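Local coordinates for protein hypothetical bacterial 6-phosphogluconolactonase (PDB 3SCY) that is a putative 6-phosphogluconolactonase, a seven-bladed beta-propeller that probably hydrolyses the lactone ring of 6-phosphogluconolactone to the open acid, at residues 69-74 / 99-104; 75-80 / 95-100; 115-120 / 154-159. All coordinates share one frame; numbering follows the deposited sequence.

Contact 1: residues 69-74 / 99-104; sequences EFSKDQ and GADPCY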
ATOM      1  N   GLU A  69       3.472 -13.799  -0.064  1.00 19.46           N
ATOM      2  CA  GLU A  69       3.579 -13.636  -1.507  1.00 19.82           C
ATOM      3  C   GLU A  69       4.381 -14.749  -2.162  1.00 25.29           C
ATOM      4  O   GLU A  69       5.608 -14.712  -2.207  1.00 25.45           O
ATOM      5  CB  GLU A  69       4.120 -12.250  -1.874  1.00 20.24           C
ATOM      6  CG  GLU A  69       3.942 -11.951  -3.352  1.00 23.21           C
ATOM      7  CD  GLU A  69       4.650 -10.720  -3.875  1.00 26.72           C
ATOM      8  OE1 GLU A  69       5.094  -9.883  -3.058  1.00 22.30           O
ATOM      9  OE2 GLU A  69       4.715 -10.569  -5.115  1.00 27.10           O
ATOM     10  N   PHE A  70       3.637 -15.731  -2.676  1.00 24.47           N
ATOM     11  CA  PHE A  70       4.152 -16.893  -3.373  1.00 26.31           C
ATOM     12  C   PHE A  70       3.423 -17.083  -4.676  1.00 34.25           C
ATOM     13  O   PHE A  70       2.226 -16.778  -4.761  1.00 29.72           O
ATOM     14  CB  PHE A  70       4.024 -18.141  -2.496  1.00 28.05           C
ATOM     15  CG  PHE A  70       5.051 -18.113  -1.402  1.00 29.80           C
ATOM     16  CD1 PHE A  70       6.366 -18.494  -1.652  1.00 35.15           C
ATOM     17  CD2 PHE A  70       4.720 -17.670  -0.127  1.00 32.74           C
ATOM     18  CE1 PHE A  70       7.324 -18.454  -0.641  1.00 38.02           C
ATOM     19  CE2 PHE A  70       5.685 -17.591   0.870  1.00 36.87           C
ATOM     20  CZ  PHE A  70       6.979 -18.003   0.612  1.00 37.21           C
ATOM     21  N   SER A  71       4.183 -17.579  -5.692  1.00 37.35           N
ATOM     22  CA  SER A  71       3.797 -17.774  -7.094  1.00 40.29           C
ATOM     23  C   SER A  71       2.925 -19.002  -7.325  1.00 46.37           C
ATOM     24  O   SER A  71       2.306 -19.098  -8.387  1.00 48.06           O
ATOM     25  CB  SER A  71       5.042 -17.878  -7.973  1.00 46.90           C
ATOM     26  OG  SER A  71       5.815 -16.690  -7.902  1.00 61.78           O
ATOM     27  N   LYS A  72       2.910 -19.948  -6.379  1.00 42.27           N
ATOM     28  CA  LYS A  72       2.117 -21.165  -6.511  1.00 43.10           C
ATOM     29  C   LYS A  72       1.180 -21.334  -5.300  1.00 45.10           C
ATOM     30  O   LYS A  72       0.690 -20.335  -4.774  1.00 42.53           O
ATOM     31  CB  LYS A  72       3.021 -22.399  -6.724  1.00 47.64           C
ATOM     32  N   ASP A  73       0.933 -22.606  -4.874  1.00 41.69           N
ATOM     33  CA  ASP A  73       0.016 -23.055  -3.817  1.00 40.67           C
ATOM     34  C   ASP A  73       0.271 -22.487  -2.410  1.00 41.39           C
ATOM     35  O   ASP A  73      -0.606 -22.619  -1.558  1.00 41.29           O
ATOM     36  CB  ASP A  73       0.048 -24.591  -3.735  1.00 44.66           C
ATOM     37  N   GLN A  74       1.438 -21.867  -2.152  1.00 34.20           N
ATOM     38  CA  GLN A  74       1.744 -21.301  -0.837  1.00 31.97           C
ATOM     39  C   GLN A  74       1.157 -19.883  -0.693  1.00 31.96           C
ATOM     40  O   GLN A  74       1.300 -19.273   0.367  1.00 30.14           O
ATOM     41  CB  GLN A  74       3.263 -21.256  -0.601  1.00 33.75           C
ATOM     42  CG  GLN A  74       3.953 -22.617  -0.486  1.00 43.54           C
ATOM     43  CD  GLN A  74       5.457 -22.446  -0.412  1.00 65.71           C
ATOM     44  OE1 GLN A  74       6.119 -22.020  -1.376  1.00 57.63           O
ATOM     45  NE2 GLN A  74       6.027 -22.753   0.744  1.00 61.10           N
ATOM     46  N   GLY A  99      -4.941 -17.540  -5.541  1.00 27.24           N
ATOM     47  CA  GLY A  99      -4.536 -16.543  -6.517  1.00 26.40           C
ATOM     48  C   GLY A  99      -3.096 -16.203  -6.218  1.00 27.89           C
ATOM     49  O   GLY A  99      -2.770 -15.802  -5.101  1.00 26.85           O
ATOM     50  N   ALA A 100      -2.227 -16.438  -7.192  1.00 25.52           N
ATOM     51  CA  ALA A 100      -0.794 -16.282  -7.011  1.00 25.40           C
ATOM     52  C   ALA A 100      -0.350 -14.852  -6.783  1.00 26.54           C
ATOM     53  O   ALA A 100      -0.924 -13.905  -7.325  1.00 25.40           O
ATOM     54  CB  ALA A 100      -0.062 -16.856  -8.201  1.00 28.03           C
ATOM     55  N   ASP A 101       0.693 -14.726  -5.964  1.00 23.74           N
ATOM     56  CA  ASP A 101       1.403 -13.506  -5.587  1.00 21.55           C
ATOM     57  C   ASP A 101       0.505 -12.396  -4.999  1.00 23.39           C
ATOM     58  O   ASP A 101       0.513 -11.254  -5.487  1.00 21.34           O
ATOM     59  CB  ASP A 101       2.276 -12.979  -6.739  1.00 22.46           C
ATOM     60  CG  ASP A 101       3.465 -13.884  -7.017  1.00 32.26           C
ATOM     61  OD1 ASP A 101       4.034 -14.441  -6.048  1.00 31.29           O
ATOM     62  OD2 ASP A 101       3.809 -14.057  -8.199  1.00 38.11           O
ATOM     63  N   PRO A 102      -0.192 -12.690  -3.882  1.00 20.02           N
ATOM     64  CA  PRO A 102      -0.950 -11.625  -3.193  1.00 18.65           C
ATOM     65  C   PRO A 102       0.050 -10.558  -2.789  1.00 20.94           C
ATOM     66  O   PRO A 102       1.093 -10.888  -2.229  1.00 18.84           O
ATOM     67  CB  PRO A 102      -1.619 -12.358  -2.025  1.00 19.96           C
ATOM     68  CG  PRO A 102      -0.690 -13.553  -1.765  1.00 24.23           C
ATOM     69  CD  PRO A 102      -0.240 -13.969  -3.136  1.00 21.11           C
ATOM     70  N   CYS A 103      -0.209  -9.276  -3.161  1.00 17.50           N
ATOM     71  CA  CYS A 103       0.819  -8.248  -2.975  1.00 16.22           C
ATOM     72  C   CYS A 103       0.293  -6.989  -2.309  1.00 18.09           C
ATOM     73  O   CYS A 103       1.044  -6.017  -2.141  1.00 17.06           O
ATOM     74  CB  CYS A 103       1.431  -7.909  -4.330  1.00 16.92           C
ATOM     75  SG  CYS A 103       0.249  -7.151  -5.482  1.00 20.43           S
ATOM     76  N   TYR A 104      -0.976  -6.985  -1.942  1.00 16.33           N
ATOM     77  CA  TYR A 104      -1.642  -5.861  -1.297  1.00 14.85           C
ATOM     78  C   TYR A 104      -2.845  -6.384  -0.572  1.00 17.97           C
ATOM     79  O   TYR A 104      -3.452  -7.355  -1.048  1.00 16.63           O
ATOM     80  CB  TYR A 104      -2.095  -4.801  -2.325  1.00 15.33           C
ATOM     81  CG  TYR A 104      -2.319  -3.421  -1.723  1.00 15.86           C
ATOM     82  CD1 TYR A 104      -3.548  -3.069  -1.157  1.00 16.34           C
ATOM     83  CD2 TYR A 104      -1.351  -2.439  -1.826  1.00 16.78           C
ATOM     84  CE1 TYR A 104      -3.772  -1.792  -0.634  1.00 16.72           C
ATOM     85  CE2 TYR A 104      -1.570  -1.147  -1.340  1.00 17.61           C
ATOM     86  CZ  TYR A 104      -2.773  -0.835  -0.726  1.00 21.45           C
ATOM     87  OH  TYR A 104      -2.992   0.452  -0.296  1.00 23.26           O
TER
HETATM   88  O   HOH W   1       6.683 -14.951  -5.980  1.00 52.66           O

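Contact 2: residues 75-80 / 95-100; sequences AAVSAF and QKTMGA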
ATOM      1  N   ALA A  75       0.541 -19.337  -1.762  1.00 27.14           N
ATOM      2  CA  ALA A  75      -0.046 -17.978  -1.719  1.00 24.86           C
ATOM      3  C   ALA A  75      -1.142 -17.915  -0.660  1.00 25.22           C
ATOM      4  O   ALA A  75      -2.077 -18.718  -0.675  1.00 23.34           O
ATOM      5  CB  ALA A  75      -0.593 -17.591  -3.082  1.00 26.09           C
ATOM      6  N   ALA A  76      -1.008 -16.979   0.299  1.00 20.23           N
ATOM      7  CA  ALA A  76      -1.907 -16.964   1.427  1.00 19.35           C
ATOM      8  C   ALA A  76      -1.948 -15.614   2.127  1.00 20.76           C
ATOM      9  O   ALA A  76      -1.265 -14.668   1.718  1.00 20.88           O
ATOM     10  CB  ALA A  76      -1.445 -18.031   2.435  1.00 21.43           C
ATOM     11  N   VAL A  77      -2.781 -15.543   3.179  1.00 19.42           N
ATOM     12  CA  VAL A  77      -2.857 -14.414   4.106  1.00 18.19           C
ATOM     13  C   VAL A  77      -2.702 -14.965   5.500  1.00 22.19           C
ATOM     14  O   VAL A  77      -3.298 -16.001   5.812  1.00 22.91           O
ATOM     15  CB  VAL A  77      -4.141 -13.574   3.960  1.00 21.68           C
ATOM     16  CG1 VAL A  77      -4.210 -12.471   5.025  1.00 22.22           C
ATOM     17  CG2 VAL A  77      -4.199 -12.967   2.568  1.00 21.84           C
ATOM     18  N   SER A  78      -1.906 -14.287   6.335  1.00 19.38           N
ATOM     19  CA  SER A  78      -1.707 -14.674   7.726  1.00 18.49           C
ATOM     20  C   SER A  78      -2.358 -13.639   8.616  1.00 20.25           C
ATOM     21  O   SER A  78      -2.242 -12.446   8.324  1.00 18.36           O
ATOM     22  CB  SER A  78      -0.214 -14.756   8.038  1.00 21.04           C
ATOM     23  OG  SER A  78       0.428 -15.727   7.228  1.00 24.42           O
ATOM     24  N   ALA A  79      -3.006 -14.083   9.690  1.00 19.12           N
ATOM     25  CA  ALA A  79      -3.643 -13.221  10.674  1.00 18.65           C
ATOM     26  C   ALA A  79      -2.922 -13.352  11.987  1.00 20.17           C
ATOM     27  O   ALA A  79      -2.665 -14.478  12.434  1.00 20.41           O
ATOM     28  CB  ALA A  79      -5.102 -13.623  10.844  1.00 19.24           C
ATOM     29  N   PHE A  80      -2.629 -12.225  12.631  1.00 17.94           N
ATOM     30  CA  PHE A  80      -1.902 -12.193  13.894  1.00 18.20           C
ATOM     31  C   PHE A  80      -2.590 -11.355  14.939  1.00 21.43           C
ATOM     32  O   PHE A  80      -3.160 -10.312  14.597  1.00 20.00           O
ATOM     33  CB  PHE A  80      -0.516 -11.536  13.687  1.00 19.10           C
ATOM     34  CG  PHE A  80       0.376 -12.143  12.640  1.00 20.15           C
ATOM     35  CD1 PHE A  80       0.247 -11.782  11.303  1.00 20.05           C
ATOM     36  CD2 PHE A  80       1.371 -13.054  12.996  1.00 21.90           C
ATOM     37  CE1 PHE A  80       1.074 -12.327  10.334  1.00 21.67           C
ATOM     38  CE2 PHE A  80       2.187 -13.620  12.020  1.00 24.08           C
ATOM     39  CZ  PHE A  80       2.021 -13.263  10.697  1.00 21.64           C
ATOM     40  N   GLN A  95      -4.758 -18.549   5.640  1.00 21.69           N
ATOM     41  CA  GLN A  95      -5.733 -19.054   4.673  1.00 21.81           C
ATOM     42  C   GLN A  95      -5.190 -18.819   3.277  1.00 24.08           C
ATOM     43  O   GLN A  95      -4.597 -17.775   3.030  1.00 22.16           O
ATOM     44  CB  GLN A  95      -7.131 -18.420   4.837  1.00 22.41           C
ATOM     45  CG  GLN A  95      -7.821 -18.646   6.186  1.00 22.83           C
ATOM     46  CD  GLN A  95      -8.402 -20.031   6.371  1.00 27.87           C
ATOM     47  OE1 GLN A  95      -8.215 -20.944   5.549  1.00 26.03           O
ATOM     48  NE2 GLN A  95      -9.121 -20.220   7.467  1.00 26.62           N
ATOM     49  N   LYS A  96      -5.443 -19.739   2.358  1.00 23.73           N
ATOM     50  CA  LYS A  96      -4.945 -19.650   0.982  1.00 22.90           C
ATOM     51  C   LYS A  96      -5.757 -18.648   0.160  1.00 24.42           C
ATOM     52  O   LYS A  96      -6.975 -18.559   0.302  1.00 23.27           O
ATOM     53  CB  LYS A  96      -4.979 -21.052   0.332  1.00 26.57           C
ATOM     54  CG  LYS A  96      -4.139 -22.091   1.076  1.00 31.94           C
ATOM     55  CD  LYS A  96      -2.615 -21.813   1.058  1.00 43.73           C
ATOM     56  CE  LYS A  96      -1.790 -23.001   1.518  1.00 60.89           C
ATOM     57  NZ  LYS A  96      -1.895 -23.234   2.986  1.00 73.70           N
ATOM     58  N   THR A  97      -5.069 -17.880  -0.696  1.00 23.26           N
ATOM     59  CA  THR A  97      -5.754 -16.899  -1.533  1.00 21.08           C
ATOM     60  C   THR A  97      -6.346 -17.529  -2.773  1.00 24.63           C
ATOM     61  O   THR A  97      -7.217 -16.919  -3.379  1.00 24.04           O
ATOM     62  CB  THR A  97      -4.778 -15.812  -1.980  1.00 19.63           C
ATOM     63  OG1 THR A  97      -3.657 -16.415  -2.619  1.00 22.68           O
ATOM     64  CG2 THR A  97      -4.324 -14.962  -0.848  1.00 20.60           C
HETATM   65  N   MSE A  98      -5.762 -18.663  -3.240  1.00 23.68           N
HETATM   66  CA  MSE A  98      -6.161 -19.337  -4.480  1.00 26.06           C
HETATM   67  C   MSE A  98      -5.979 -18.357  -5.668  1.00 28.74           C
HETATM   68  O   MSE A  98      -6.710 -18.380  -6.656  1.00 29.60           O
HETATM   69  CB  MSE A  98      -7.562 -19.922  -4.373  1.00 28.56           C
HETATM   70  CG  MSE A  98      -7.553 -21.195  -3.508  1.00 34.87           C
HETATM   71 SE   MSE A  98      -9.267 -21.623  -2.840  0.75 42.59          SE
HETATM   72  CE  MSE A  98      -9.482 -20.194  -1.616  1.00 38.06           C
ATOM     73  N   GLY A  99      -4.941 -17.540  -5.541  1.00 27.24           N
ATOM     74  CA  GLY A  99      -4.536 -16.543  -6.517  1.00 26.40           C
ATOM     75  C   GLY A  99      -3.096 -16.203  -6.218  1.00 27.89           C
ATOM     76  O   GLY A  99      -2.770 -15.802  -5.101  1.00 26.85           O
ATOM     77  N   ALA A 100      -2.227 -16.438  -7.192  1.00 25.52           N
ATOM     78  CA  ALA A 100      -0.794 -16.282  -7.011  1.00 25.40           C
ATOM     79  C   ALA A 100      -0.350 -14.852  -6.783  1.00 26.54           C
ATOM     80  O   ALA A 100      -0.924 -13.905  -7.325  1.00 25.40           O
ATOM     81  CB  ALA A 100      -0.062 -16.856  -8.201  1.00 28.03           C
TER
HETATM   82  O   HOH W   2      -3.338 -20.169  -2.646  1.00 28.66           O

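Contact 3: residues 115-120 / 154-159; sequences ANYSGG and MPHLHC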
ATOM      1  N   ALA A 115      -5.053  -8.279  -3.355  1.00 16.62           N
ATOM      2  CA  ALA A 115      -4.763  -8.087  -4.768  1.00 17.32           C
ATOM      3  C   ALA A 115      -3.759  -9.158  -5.151  1.00 20.92           C
ATOM      4  O   ALA A 115      -2.624  -9.149  -4.645  1.00 18.28           O
ATOM      5  CB  ALA A 115      -4.204  -6.696  -5.021  1.00 18.10           C
ATOM      6  N   ASN A 116      -4.151 -10.092  -6.039  1.00 19.64           N
ATOM      7  CA  ASN A 116      -3.267 -11.196  -6.407  1.00 19.05           C
ATOM      8  C   ASN A 116      -2.622 -10.860  -7.731  1.00 21.10           C
ATOM      9  O   ASN A 116      -3.274 -10.868  -8.777  1.00 22.04           O
ATOM     10  CB  ASN A 116      -4.025 -12.532  -6.447  1.00 21.00           C
ATOM     11  CG  ASN A 116      -4.844 -12.761  -5.204  1.00 25.64           C
ATOM     12  OD1 ASN A 116      -4.438 -12.410  -4.083  1.00 21.11           O
ATOM     13  ND2 ASN A 116      -6.037 -13.291  -5.390  1.00 22.13           N
ATOM     14  N   TYR A 117      -1.327 -10.517  -7.662  1.00 19.42           N
ATOM     15  CA  TYR A 117      -0.582 -10.035  -8.822  1.00 19.48           C
ATOM     16  C   TYR A 117      -0.499 -11.055  -9.941  1.00 24.85           C
ATOM     17  O   TYR A 117      -0.760 -10.735 -11.104  1.00 26.72           O
ATOM     18  CB  TYR A 117       0.836  -9.600  -8.405  1.00 20.05           C
ATOM     19  CG  TYR A 117       1.621  -8.985  -9.537  1.00 21.74           C
ATOM     20  CD1 TYR A 117       1.508  -7.628  -9.832  1.00 22.85           C
ATOM     21  CD2 TYR A 117       2.411  -9.774 -10.372  1.00 23.37           C
ATOM     22  CE1 TYR A 117       2.212  -7.059 -10.886  1.00 23.23           C
ATOM     23  CE2 TYR A 117       3.116  -9.214 -11.436  1.00 23.96           C
ATOM     24  CZ  TYR A 117       3.011  -7.853 -11.684  1.00 28.10           C
ATOM     25  OH  TYR A 117       3.705  -7.280 -12.723  1.00 34.12           O
ATOM     26  N   SER A 118      -0.081 -12.265  -9.613  1.00 23.33           N
ATOM     27  CA  SER A 118       0.120 -13.270 -10.655  1.00 24.35           C
ATOM     28  C   SER A 118      -1.148 -14.068 -10.943  1.00 30.07           C
ATOM     29  O   SER A 118      -1.308 -14.588 -12.049  1.00 32.99           O
ATOM     30  CB  SER A 118       1.282 -14.180 -10.293  1.00 28.98           C
ATOM     31  OG  SER A 118       2.473 -13.403 -10.252  1.00 31.48           O
ATOM     32  N   GLY A 119      -2.060 -14.104  -9.980  1.00 26.92           N
ATOM     33  CA  GLY A 119      -3.352 -14.743 -10.163  1.00 26.65           C
ATOM     34  C   GLY A 119      -4.281 -13.878 -10.998  1.00 29.91           C
ATOM     35  O   GLY A 119      -5.268 -14.384 -11.516  1.00 28.80           O
ATOM     36  N   GLY A 120      -3.995 -12.558 -11.079  1.00 25.06           N
ATOM     37  CA  GLY A 120      -4.833 -11.592 -11.799  1.00 25.53           C
ATOM     38  C   GLY A 120      -6.249 -11.678 -11.266  1.00 26.68           C
ATOM     39  O   GLY A 120      -7.206 -11.883 -12.010  1.00 26.46           O
HETATM   40  N   MSE A 154      -1.444 -10.367 -19.190  1.00 34.61           N
HETATM   41  CA  MSE A 154      -2.608 -10.821 -18.427  1.00 33.63           C
HETATM   42  C   MSE A 154      -2.943  -9.812 -17.346  1.00 31.60           C
HETATM   43  O   MSE A 154      -2.097  -8.966 -17.045  1.00 29.91           O
HETATM   44  CB  MSE A 154      -2.301 -12.189 -17.761  1.00 36.95           C
HETATM   45  CG  MSE A 154      -1.001 -12.184 -16.961  1.00 45.07           C
HETATM   46 SE   MSE A 154      -0.596 -13.784 -15.943  0.75 55.91          SE
HETATM   47  CE  MSE A 154      -1.122 -15.180 -17.225  1.00 55.38           C
ATOM     48  N   PRO A 155      -4.099  -9.929 -16.659  1.00 27.36           N
ATOM     49  CA  PRO A 155      -4.351  -9.014 -15.533  1.00 25.18           C
ATOM     50  C   PRO A 155      -3.325  -9.237 -14.411  1.00 28.43           C
ATOM     51  O   PRO A 155      -2.830 -10.356 -14.214  1.00 28.30           O
ATOM     52  CB  PRO A 155      -5.771  -9.385 -15.079  1.00 27.37           C
ATOM     53  CG  PRO A 155      -6.371 -10.087 -16.257  1.00 32.16           C
ATOM     54  CD  PRO A 155      -5.235 -10.855 -16.851  1.00 28.52           C
ATOM     55  N   HIS A 156      -2.952  -8.160 -13.734  1.00 24.38           N
ATOM     56  CA  HIS A 156      -2.037  -8.192 -12.597  1.00 23.09           C
ATOM     57  C   HIS A 156      -2.623  -7.260 -11.578  1.00 24.49           C
ATOM     58  O   HIS A 156      -2.584  -6.051 -11.763  1.00 23.75           O
ATOM     59  CB  HIS A 156      -0.616  -7.782 -13.018  1.00 24.28           C
ATOM     60  CG  HIS A 156       0.088  -8.757 -13.923  1.00 28.46           C
ATOM     61  ND1 HIS A 156       0.401 -10.038 -13.503  1.00 30.64           N
ATOM     62  CD2 HIS A 156       0.573  -8.583 -15.180  1.00 30.94           C
ATOM     63  CE1 HIS A 156       1.026 -10.616 -14.527  1.00 31.93           C
ATOM     64  NE2 HIS A 156       1.147  -9.783 -15.558  1.00 32.55           N
ATOM     65  N   LEU A 157      -3.228  -7.810 -10.538  1.00 20.69           N
ATOM     66  CA  LEU A 157      -3.915  -6.990  -9.551  1.00 19.08           C
ATOM     67  C   LEU A 157      -2.930  -6.532  -8.490  1.00 21.49           C
ATOM     68  O   LEU A 157      -2.232  -7.347  -7.900  1.00 20.41           O
ATOM     69  CB  LEU A 157      -5.110  -7.778  -8.987  1.00 19.52           C
ATOM     70  CG  LEU A 157      -6.428  -7.653  -9.787  1.00 22.15           C
ATOM     71  CD1 LEU A 157      -7.098  -6.324  -9.490  1.00 21.18           C
ATOM     72  CD2 LEU A 157      -6.226  -7.844 -11.314  1.00 23.29           C
ATOM     73  N   HIS A 158      -2.829  -5.207  -8.285  1.00 18.52           N
ATOM     74  CA  HIS A 158      -1.774  -4.656  -7.449  1.00 18.72           C
ATOM     75  C   HIS A 158      -2.221  -3.808  -6.290  1.00 20.22           C
ATOM     76  O   HIS A 158      -1.374  -3.439  -5.463  1.00 19.33           O
ATOM     77  CB  HIS A 158      -0.820  -3.803  -8.313  1.00 19.78           C
ATOM     78  CG  HIS A 158       0.622  -4.001  -7.967  1.00 22.56           C
ATOM     79  ND1 HIS A 158       1.070  -3.959  -6.656  1.00 24.26           N
ATOM     80  CD2 HIS A 158       1.677  -4.227  -8.783  1.00 24.83           C
ATOM     81  CE1 HIS A 158       2.370  -4.222  -6.716  1.00 24.10           C
ATOM     82  NE2 HIS A 158       2.780  -4.349  -7.977  1.00 25.23           N
ATOM     83  N   CYS A 159      -3.522  -3.489  -6.208  1.00 16.44           N
ATOM     84  CA  CYS A 159      -4.028  -2.650  -5.151  1.00 16.04           C
ATOM     85  C   CYS A 159      -5.504  -2.869  -5.011  1.00 19.13           C
ATOM     86  O   CYS A 159      -6.176  -3.130  -6.009  1.00 19.49           O
ATOM     87  CB  CYS A 159      -3.720  -1.184  -5.456  1.00 16.27           C
ATOM     88  SG  CYS A 159      -3.982  -0.052  -4.061  1.00 18.24           S
TER
HETATM   89  O   HOH W   3      -2.992 -13.196 -14.271  1.00 40.83           O

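Contact 1: residues 69-74 / 99-104
Asp101 meets the turn formed by Glu69, Phe70 and Ser71 with both its backbone and its carboxylate. Its amide N donates to Phe70 O at 2.8 Å, a fairly straight bond (159° at the hydrogen) whose donor stands above the carbonyl plane. CG lies anti to the carbonyl carbon (chi1 -69°), a rotation that sets this root of the carboxylate on the side of its own backbone N. Ser71 OG is 3.3 Å from Asp101 OD2, at most a weak bond, and a water bridges more firmly, donating to Asp101 OD1 at 2.7 Å and lying equally close to Ser71 OG. Next to this polar patch the methyl of Ala100 presses on Ser71 O, CB to O 3.3 Å. The contact joins two neighbouring blades of the propeller: 69-74 is the loop between strands 63-68 and 76-83 of one blade, and 99-104 runs into strand 102-107, the first of the next. Glu69, its chain extended, lays CG over Pro102 O at 3.2 Å, and its carboxylate plane is turned 81° from that of Asp101. The two acids approach to 4.0 Å between Glu69 OE2 and Asp101 OD1. Partners farther out position both: Tyr21 and Ser53 bond to Glu69 OE1, Ser118 bonds to Asp101 OD2, and an unidentified ligand, probably from the crystallisation liquor, lies close to the Glu69 side chain.

Contact 2: residues 75-80 / 95-100
Val77 and Gln95 form an antiparallel hydrogen-bonded pair, Val77 N to Gln95 O and Gln95 N to Val77 O both 2.9 Å, and the next pair, Ala76 with Lys96, is non-hydrogen-bonded with its CA atoms 4.1 Å apart. One step further Thr97 N reaches Ala75 O at 3.1 Å, its donor above the carbonyl plane, as strand 88-96 gives way to the turn leading out of this blade. Thr97 uses both branches of its side chain. Its OG1 sits between the backbone N and the carbonyl carbon (chi1 55°), facing Ala75 CB, and closes a bond of 2.7 Å to Gly99 O within its own turn. The other branch, CG2, lies against the backbone of Ala76 and meets Val77 CG2 at 4.0 Å, the two side chains crossing at about a right angle. The turn wraps the methyl of Ala75, whose CB also meets Gly99 O, while Ala76 CB rests 3.2 Å from Gln95 O. Lys96 is bent at chi2 and brings CD near Ala75 O. Thr114 of the next blade packs on both Val77 and Thr97, so this face of the hairpin packs on that blade. Ala75 O accepts from Thr97 N and also from a water that in turn accepts from Met98 N, a selenomethionine; this one carbonyl therefore ties the residue just before strand 76-83 to the turn both directly and through solvent.

Contact 3: residues 115-120 / 154-159
Tyr117 CG is anti to its backbone N (chi1 -175°) and His156 CG is anti to its carbonyl carbon, and with these rotations the two rings come face to face. They belong to adjacent blades of the seven-bladed beta-propeller: 115-120 ends strand 111-116 and turns toward strand 121-126, and 154-159 leads into strand 157-162, which opens the next blade. The rings form an offset stack, centroids 4.4 Å apart and planes at 17°. His156 ND1 lies over one face of the tyrosine toward its rim, nearest CE2, while His156 CB sits more nearly above the ring centre in a CH-pi contact. The same ND1 donates to Tyr117 O at 2.8 Å, with the acceptor almost in the imidazole plane, so stack and bond together fix the rotation of His156. His158 completes an aromatic cluster from another direction: it forms an offset edge-to-face pair in which the edge of Tyr117 is turned toward the imidazole face, planes at 75°, with Tyr117 CD1 and His158 CD2 3.6 Å apart. Outside the cluster Arg151 bonds to Tyr117 OH, and His158 NE2 bonds to an unidentified ligand, which may mark a pocket; Tyr117 packs on the ligand-bound histidine and so stands in the second shell of that site. Beyond the rings, Ala115 CB packs against the backbone of Leu157 and Cys159, and Leu157 CD2 reaches Gly120. Gly120 has positive phi, and its CA packs 3.4 Å from Pro155 O. At the same margin a water donates to two carbonyls across the contact, Pro155 O at 2.8 Å and Ser118 O at 3.1 Å.

Overall arrangement
The three contacts occupy one part of the propeller ring. Along the chain contact 2 (75-100) falls within the span of contact 1 (69-104), and contact 3 comes after both. Contact 2 pairs the open end of the outer hairpin in the blade of strands 55-57, 63-68, 76-83 and 88-96; contact 1, about 7 Å away between centres, joins that blade to the next, and the two share Gly99 and Ala100. Contact 3, centred about 9 Å from contact 1 and 14 Å from contact 2, joins this second blade to the third. Neighbouring strands 102-107 and 111-116 link contacts 1 and 3. Successive blades are thereby stitched together beside Glu69 and His158, which lie next to an unidentified ligand.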